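Local coordinates for MccB protein (Escherichia coli, PDB 6OM4), which adenylates the N-formylated heptapeptide precursor MccA with ATP, forming the peptide-nucleotide phosphoramidate of the Trojan horse antibiotic microcin C7, at residues A[234-246]-A[288-302]. Numbering follows the deposited sequence.
Sequences YINAGYVNDIAVF and PATFAPVNNVAAALC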
ATOM      1  N   TYR A 234      10.790  -2.799   5.726  1.00 13.41           N
ATOM      2  CA  TYR A 234      10.666  -3.024   4.282  1.00 14.56           C
ATOM      3  C   TYR A 234       9.318  -3.671   3.967  1.00 14.15           C
ATOM      4  O   TYR A 234       8.676  -4.254   4.828  1.00 14.37           O
ATOM      5  CB  TYR A 234      11.830  -3.858   3.730  1.00 14.08           C
ATOM      6  CG  TYR A 234      11.762  -5.323   4.052  1.00 14.09           C
ATOM      7  CD1 TYR A 234      11.005  -6.185   3.265  1.00 14.48           C
ATOM      8  CD2 TYR A 234      12.449  -5.881   5.123  1.00 14.06           C
ATOM      9  CE1 TYR A 234      10.941  -7.541   3.526  1.00 15.27           C
ATOM     10  CE2 TYR A 234      12.378  -7.241   5.401  1.00 14.01           C
ATOM     11  CZ  TYR A 234      11.613  -8.084   4.604  1.00 15.33           C
ATOM     12  OH  TYR A 234      11.436  -9.431   4.805  1.00 15.07           O
ATOM     13  N   ILE A 235       8.921  -3.579   2.700  1.00 14.67           N
ATOM     14  CA  ILE A 235       7.820  -4.332   2.201  1.00 14.34           C
ATOM     15  C   ILE A 235       8.221  -4.976   0.867  1.00 13.85           C
ATOM     16  O   ILE A 235       8.890  -4.348   0.069  1.00 15.36           O
ATOM     17  CB  ILE A 235       6.568  -3.454   2.074  1.00 14.84           C
ATOM     18  CG1 ILE A 235       5.380  -4.334   1.675  1.00 15.43           C
ATOM     19  CG2 ILE A 235       6.794  -2.250   1.152  1.00 14.72           C
ATOM     20  CD1 ILE A 235       4.043  -3.640   1.717  1.00 17.23           C
ATOM     21  N   ASN A 236       7.883  -6.251   0.701  1.00 13.92           N
ATOM     22  CA  ASN A 236       8.142  -6.957  -0.563  1.00 15.00           C
ATOM     23  C   ASN A 236       6.847  -6.959  -1.377  1.00 14.30           C
ATOM     24  O   ASN A 236       5.782  -7.020  -0.815  1.00 16.20           O
ATOM     25  CB  ASN A 236       8.694  -8.352  -0.268  1.00 15.53           C
ATOM     26  CG  ASN A 236       9.213  -9.126  -1.454  1.00 17.94           C
ATOM     27  OD1 ASN A 236       9.050 -10.344  -1.465  1.00 19.01           O
ATOM     28  ND2 ASN A 236       9.922  -8.478  -2.381  1.00 16.65           N
ATOM     29  N   ALA A 237       6.941  -6.930  -2.724  1.00 16.42           N
ATOM     30  CA  ALA A 237       5.760  -7.180  -3.541  1.00 16.81           C
ATOM     31  C   ALA A 237       6.214  -7.736  -4.879  1.00 17.92           C
ATOM     32  O   ALA A 237       7.360  -7.541  -5.273  1.00 20.32           O
ATOM     33  CB  ALA A 237       4.962  -5.908  -3.767  1.00 18.66           C
ATOM     34  N   GLY A 238       5.278  -8.377  -5.571  1.00 16.23           N
ATOM     35  CA  GLY A 238       5.548  -8.914  -6.866  1.00 15.42           C
ATOM     36  C   GLY A 238       4.493  -9.934  -7.231  1.00 14.09           C
ATOM     37  O   GLY A 238       3.334  -9.719  -6.995  1.00 14.69           O
ATOM     38  N   TYR A 239       4.928 -11.022  -7.860  1.00 13.52           N
ATOM     39  CA  TYR A 239       4.003 -12.020  -8.373  1.00 13.82           C
ATOM     40  C   TYR A 239       4.752 -13.346  -8.501  1.00 13.96           C
ATOM     41  O   TYR A 239       5.965 -13.382  -8.722  1.00 15.31           O
ATOM     42  CB  TYR A 239       3.391 -11.585  -9.714  1.00 14.33           C
ATOM     43  CG  TYR A 239       4.411 -10.927 -10.603  1.00 14.62           C
ATOM     44  CD1 TYR A 239       5.301 -11.677 -11.368  1.00 16.33           C
ATOM     45  CD2 TYR A 239       4.560  -9.564 -10.573  1.00 15.27           C
ATOM     46  CE1 TYR A 239       6.296 -11.047 -12.108  1.00 17.10           C
ATOM     47  CE2 TYR A 239       5.501  -8.927 -11.345  1.00 17.75           C
ATOM     48  CZ  TYR A 239       6.409  -9.671 -12.073  1.00 18.50           C
ATOM     49  OH  TYR A 239       7.334  -8.968 -12.799  1.00 20.06           O
ATOM     50  N   VAL A 240       3.993 -14.429  -8.359  1.00 12.94           N
ATOM     51  CA  VAL A 240       4.421 -15.719  -8.746  1.00 13.84           C
ATOM     52  C   VAL A 240       3.549 -16.085  -9.947  1.00 12.91           C
ATOM     53  O   VAL A 240       2.375 -16.431  -9.781  1.00 14.26           O
ATOM     54  CB  VAL A 240       4.310 -16.768  -7.624  1.00 13.52           C
ATOM     55  CG1 VAL A 240       5.019 -18.028  -8.065  1.00 14.79           C
ATOM     56  CG2 VAL A 240       4.906 -16.266  -6.326  1.00 14.23           C
ATOM     57  N   ASN A 241       4.112 -15.887 -11.145  1.00 13.43           N
ATOM     58  CA  ASN A 241       3.362 -15.981 -12.385  1.00 13.93           C
ATOM     59  C   ASN A 241       2.069 -15.153 -12.255  1.00 14.18           C
ATOM     60  O   ASN A 241       2.106 -13.906 -12.095  1.00 13.87           O
ATOM     61  CB  ASN A 241       3.177 -17.452 -12.806  1.00 14.14           C
ATOM     62  CG  ASN A 241       4.454 -18.103 -13.300  1.00 15.22           C
ATOM     63  OD1 ASN A 241       4.606 -19.339 -13.295  1.00 17.23           O
ATOM     64  ND2 ASN A 241       5.371 -17.296 -13.764  1.00 10.38           N
ATOM     65  N   ASP A 242       0.906 -15.826 -12.277  1.00 15.11           N
ATOM     66  CA  ASP A 242      -0.417 -15.202 -12.353  1.00 15.85           C
ATOM     67  C   ASP A 242      -1.004 -14.825 -10.978  1.00 14.12           C
ATOM     68  O   ASP A 242      -2.136 -14.338 -10.926  1.00 15.11           O
ATOM     69  CB  ASP A 242      -1.370 -16.154 -13.087  1.00 18.13           C
ATOM     70  CG  ASP A 242      -1.259 -17.597 -12.626  1.00 23.05           C
ATOM     71  OD1 ASP A 242      -1.785 -17.899 -11.591  1.00 24.19           O
ATOM     72  OD2 ASP A 242      -0.581 -18.397 -13.299  1.00 30.07           O
ATOM     73  N   ILE A 243      -0.278 -15.046  -9.883  1.00 12.68           N
ATOM     74  CA  ILE A 243      -0.699 -14.634  -8.544  1.00 12.92           C
ATOM     75  C   ILE A 243       0.034 -13.362  -8.143  1.00 13.24           C
ATOM     76  O   ILE A 243       1.253 -13.351  -8.019  1.00 13.91           O
ATOM     77  CB  ILE A 243      -0.456 -15.724  -7.487  1.00 14.22           C
ATOM     78  CG1 ILE A 243      -1.207 -17.018  -7.804  1.00 15.51           C
ATOM     79  CG2 ILE A 243      -0.816 -15.191  -6.120  1.00 15.87           C
ATOM     80  CD1 ILE A 243      -0.833 -18.150  -6.851  1.00 15.99           C
ATOM     81  N   ALA A 244      -0.735 -12.315  -7.847  1.00 11.91           N
ATOM     82  CA  ALA A 244      -0.188 -11.054  -7.325  1.00 12.38           C
ATOM     83  C   ALA A 244       0.155 -11.263  -5.846  1.00 13.32           C
ATOM     84  O   ALA A 244      -0.653 -11.850  -5.142  1.00 14.11           O
ATOM     85  CB  ALA A 244      -1.215  -9.969  -7.485  1.00 12.61           C
ATOM     86  N   VAL A 245       1.340 -10.841  -5.424  1.00 13.65           N
ATOM     87  CA  VAL A 245       1.772 -11.008  -4.021  1.00 15.41           C
ATOM     88  C   VAL A 245       2.188  -9.662  -3.431  1.00 15.40           C
ATOM     89  O   VAL A 245       2.941  -8.912  -4.041  1.00 16.07           O
ATOM     90  CB  VAL A 245       2.905 -12.039  -3.890  1.00 16.53           C
ATOM     91  CG1 VAL A 245       3.413 -12.120  -2.438  1.00 18.29           C
ATOM     92  CG2 VAL A 245       2.448 -13.401  -4.382  1.00 17.79           C
ATOM     93  N   PHE A 246       1.754  -9.381  -2.186  1.00 14.43           N
ATOM     94  CA  PHE A 246       2.357  -8.241  -1.492  1.00 15.30           C
ATOM     95  C   PHE A 246       2.459  -8.627  -0.038  1.00 14.50           C
ATOM     96  O   PHE A 246       1.696  -9.447   0.437  1.00 16.19           O
ATOM     97  CB  PHE A 246       1.590  -6.917  -1.658  1.00 16.18           C
ATOM     98  CG  PHE A 246       0.254  -6.809  -0.964  1.00 18.00           C
ATOM     99  CD1 PHE A 246      -0.836  -7.549  -1.387  1.00 16.65           C
ATOM    100  CD2 PHE A 246       0.064  -5.959   0.117  1.00 17.97           C
ATOM    101  CE1 PHE A 246      -2.079  -7.418  -0.779  1.00 17.34           C
ATOM    102  CE2 PHE A 246      -1.160  -5.867   0.757  1.00 18.36           C
ATOM    103  CZ  PHE A 246      -2.237  -6.594   0.312  1.00 18.43           C
ATOM    104  N   PRO A 288       9.104 -15.236 -15.479  1.00 18.96           N
ATOM    105  CA  PRO A 288       7.720 -15.216 -15.038  1.00 19.00           C
ATOM    106  C   PRO A 288       6.777 -15.009 -16.223  1.00 18.93           C
ATOM    107  O   PRO A 288       7.112 -14.268 -17.161  1.00 18.93           O
ATOM    108  CB  PRO A 288       7.624 -13.964 -14.171  1.00 19.06           C
ATOM    109  CG  PRO A 288       8.999 -13.755 -13.681  1.00 18.76           C
ATOM    110  CD  PRO A 288       9.952 -14.332 -14.698  1.00 18.85           C
ATOM    111  N   ALA A 289       5.608 -15.612 -16.156  1.00 20.04           N
ATOM    112  CA  ALA A 289       4.577 -15.247 -17.114  1.00 22.07           C
ATOM    113  C   ALA A 289       3.931 -13.899 -16.676  1.00 23.97           C
ATOM    114  O   ALA A 289       2.875 -13.844 -16.147  1.00 27.90           O
ATOM    115  CB  ALA A 289       3.672 -16.424 -17.242  1.00 21.61           C
ATOM    116  N   THR A 290       4.642 -12.776 -16.912  1.00 29.41           N
ATOM    117  CA  THR A 290       4.152 -11.453 -16.403  1.00 28.99           C
ATOM    118  C   THR A 290       2.836 -11.132 -17.133  1.00 28.28           C
ATOM    119  O   THR A 290       2.616 -11.558 -18.260  1.00 25.26           O
ATOM    120  CB  THR A 290       5.185 -10.321 -16.514  1.00 34.52           C
ATOM    121  OG1 THR A 290       5.527 -10.091 -17.877  1.00 30.83           O
ATOM    122  CG2 THR A 290       6.447 -10.584 -15.733  1.00 32.38           C
ATOM    123  N   PHE A 291       1.919 -10.465 -16.431  1.00 22.10           N
ATOM    124  CA  PHE A 291       0.703  -9.933 -17.019  1.00 18.92           C
ATOM    125  C   PHE A 291       0.403  -8.596 -16.332  1.00 15.59           C
ATOM    126  O   PHE A 291       0.419  -8.594 -15.116  1.00 13.10           O
ATOM    127  CB  PHE A 291      -0.308 -11.028 -16.721  1.00 24.60           C
ATOM    128  CG  PHE A 291      -1.698 -10.818 -17.240  1.00 20.73           C
ATOM    129  CD1 PHE A 291      -1.891 -10.381 -18.532  1.00 23.39           C
ATOM    130  CD2 PHE A 291      -2.778 -11.125 -16.444  1.00 21.37           C
ATOM    131  CE1 PHE A 291      -3.175 -10.255 -19.028  1.00 23.14           C
ATOM    132  CE2 PHE A 291      -4.064 -10.993 -16.941  1.00 22.58           C
ATOM    133  CZ  PHE A 291      -4.242 -10.558 -18.228  1.00 21.62           C
ATOM    134  N   ALA A 292       0.269  -7.468 -17.054  1.00 13.05           N
ATOM    135  CA  ALA A 292       0.168  -6.161 -16.370  1.00 14.07           C
ATOM    136  C   ALA A 292      -0.871  -6.182 -15.251  1.00 13.37           C
ATOM    137  O   ALA A 292      -0.620  -5.610 -14.182  1.00 14.17           O
ATOM    138  CB  ALA A 292      -0.122  -5.045 -17.349  1.00 15.01           C
ATOM    139  N   PRO A 293      -2.084  -6.744 -15.436  1.00 12.95           N
ATOM    140  CA  PRO A 293      -3.080  -6.711 -14.355  1.00 12.41           C
ATOM    141  C   PRO A 293      -2.561  -7.303 -13.036  1.00 12.29           C
ATOM    142  O   PRO A 293      -2.848  -6.757 -11.972  1.00 12.04           O
ATOM    143  CB  PRO A 293      -4.240  -7.516 -14.917  1.00 11.88           C
ATOM    144  CG  PRO A 293      -4.171  -7.263 -16.418  1.00 13.19           C
ATOM    145  CD  PRO A 293      -2.679  -7.203 -16.715  1.00 13.02           C
ATOM    146  N   VAL A 294      -1.771  -8.383 -13.112  1.00 13.49           N
ATOM    147  CA  VAL A 294      -1.192  -9.027 -11.893  1.00 13.13           C
ATOM    148  C   VAL A 294      -0.167  -8.095 -11.244  1.00 12.82           C
ATOM    149  O   VAL A 294      -0.183  -7.796 -10.033  1.00 12.87           O
ATOM    150  CB  VAL A 294      -0.606 -10.398 -12.260  1.00 14.08           C
ATOM    151  CG1 VAL A 294       0.179 -10.955 -11.091  1.00 14.36           C
ATOM    152  CG2 VAL A 294      -1.717 -11.363 -12.691  1.00 14.44           C
ATOM    153  N   ASN A 295       0.731  -7.601 -12.083  1.00 12.97           N
ATOM    154  CA  ASN A 295       1.739  -6.656 -11.693  1.00 13.22           C
ATOM    155  C   ASN A 295       1.082  -5.484 -10.948  1.00 13.39           C
ATOM    156  O   ASN A 295       1.487  -5.096  -9.824  1.00 13.20           O
ATOM    157  CB  ASN A 295       2.498  -6.143 -12.914  1.00 13.75           C
ATOM    158  CG  ASN A 295       3.509  -5.082 -12.572  1.00 13.45           C
ATOM    159  OD1 ASN A 295       3.183  -3.872 -12.537  1.00 16.09           O
ATOM    160  ND2 ASN A 295       4.720  -5.543 -12.355  1.00 14.37           N
ATOM    161  N   ASN A 296       0.088  -4.890 -11.606  1.00 12.56           N
ATOM    162  CA  ASN A 296      -0.507  -3.616 -11.131  1.00 13.07           C
ATOM    163  C   ASN A 296      -1.257  -3.810  -9.807  1.00 11.72           C
ATOM    164  O   ASN A 296      -1.257  -2.921  -8.976  1.00 13.79           O
ATOM    165  CB  ASN A 296      -1.432  -3.008 -12.184  1.00 12.71           C
ATOM    166  CG  ASN A 296      -0.713  -2.610 -13.458  1.00 14.07           C
ATOM    167  OD1 ASN A 296      -1.313  -1.939 -14.317  1.00 18.13           O
ATOM    168  ND2 ASN A 296       0.561  -2.963 -13.586  1.00 12.71           N
ATOM    169  N   VAL A 297      -1.911  -4.963  -9.611  1.00 12.45           N
ATOM    170  CA  VAL A 297      -2.609  -5.256  -8.349  1.00 12.98           C
ATOM    171  C   VAL A 297      -1.605  -5.298  -7.202  1.00 13.62           C
ATOM    172  O   VAL A 297      -1.817  -4.720  -6.116  1.00 12.09           O
ATOM    173  CB  VAL A 297      -3.386  -6.590  -8.443  1.00 13.19           C
ATOM    174  CG1 VAL A 297      -3.827  -7.092  -7.083  1.00 14.78           C
ATOM    175  CG2 VAL A 297      -4.598  -6.476  -9.369  1.00 13.92           C
ATOM    176  N   ALA A 298      -0.512  -6.034  -7.415  1.00 13.40           N
ATOM    177  CA  ALA A 298       0.505  -6.198  -6.395  1.00 13.74           C
ATOM    178  C   ALA A 298       1.104  -4.854  -6.020  1.00 13.20           C
ATOM    179  O   ALA A 298       1.297  -4.516  -4.810  1.00 13.22           O
ATOM    180  CB  ALA A 298       1.594  -7.135  -6.845  1.00 14.44           C
ATOM    181  N   ALA A 299       1.470  -4.113  -7.068  1.00 11.92           N
ATOM    182  CA  ALA A 299       2.059  -2.799  -6.877  1.00 12.57           C
ATOM    183  C   ALA A 299       1.099  -1.877  -6.120  1.00 12.46           C
ATOM    184  O   ALA A 299       1.506  -1.181  -5.198  1.00 12.22           O
ATOM    185  CB  ALA A 299       2.470  -2.178  -8.193  1.00 12.96           C
ATOM    186  N   ALA A 300      -0.177  -1.871  -6.503  1.00 12.27           N
ATOM    187  CA  ALA A 300      -1.163  -0.972  -5.914  1.00 13.09           C
ATOM    188  C   ALA A 300      -1.281  -1.238  -4.413  1.00 13.02           C
ATOM    189  O   ALA A 300      -1.216  -0.304  -3.598  1.00 12.65           O
ATOM    190  CB  ALA A 300      -2.500  -1.151  -6.569  1.00 13.50           C
ATOM    191  N   LEU A 301      -1.469  -2.510  -4.044  1.00 13.34           N
ATOM    192  CA  LEU A 301      -1.678  -2.809  -2.662  1.00 14.03           C
ATOM    193  C   LEU A 301      -0.389  -2.622  -1.847  1.00 14.38           C
ATOM    194  O   LEU A 301      -0.481  -2.239  -0.654  1.00 15.24           O
ATOM    195  CB  LEU A 301      -2.252  -4.218  -2.546  1.00 15.36           C
ATOM    196  CG  LEU A 301      -3.680  -4.314  -3.057  1.00 15.97           C
ATOM    197  CD1 LEU A 301      -4.112  -5.763  -3.249  1.00 18.25           C
ATOM    198  CD2 LEU A 301      -4.604  -3.564  -2.088  1.00 17.87           C
ATOM    199  N   CYS A 302       0.782  -2.804  -2.462  1.00 14.12           N
ATOM    200  CA  CYS A 302       2.061  -2.484  -1.838  1.00 14.87           C
ATOM    201  C   CYS A 302       2.128  -0.976  -1.516  1.00 14.73           C
ATOM    202  O   CYS A 302       2.464  -0.565  -0.399  1.00 14.68           O
ATOM    203  CB  CYS A 302       3.196  -2.914  -2.774  1.00 16.07           C
ATOM    204  SG  CYS A 302       4.838  -2.469  -2.137  1.00 17.81           S
TER
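A298 and V294 of helix 292-302 pack over the beta hairpin formed by strands 234-240 and 243-246, joined by a type II' turn, so that the helix lies on one face of the mixed sheet of this ThiF/E1-like, Rossmann-type adenylating domain. The helix runs nearly antiparallel to the first strand and nearly parallel to the second. Small residues let it lie close: the A298 methyl sits 3.1 Å from G238 O and also near V245 O, two carbonyls already engaged in the paired backbone bonds of the hairpin. Beside it, A244 CB rests 3.5 Å from V294 O, while A237 CB meets C302 CB at 3.6 Å. With SG anti to the backbone N (chi1 177°), C302 turns its sulfur toward the strand, where I235 CG2 and A237 CB meet it.

The aromatic contacts lie at the two ends. Y239, which touches the bound phosphoramidate nucleotide and hydrogen-bonds the MccA peptide through its backbone, is hemmed in on several sides: P288 CB comes to the ring edge at CE1, V294 CG1 packs on its CB, and T290 CG2 lies 3.5 Å from Y239 OH. N295 ND2 approaches Y239 CE2 obliquely at 3.6 Å, the amide plane turned 51° from the ring. T290 also touches R157, which lines the pyrophosphate pocket. At the other end a CH-pi contact places L301 CB over one face of F246, 3.6 Å from the ring centroid and 6° off its normal, and L301 CD1 lies 3.6 Å from F246 CE1.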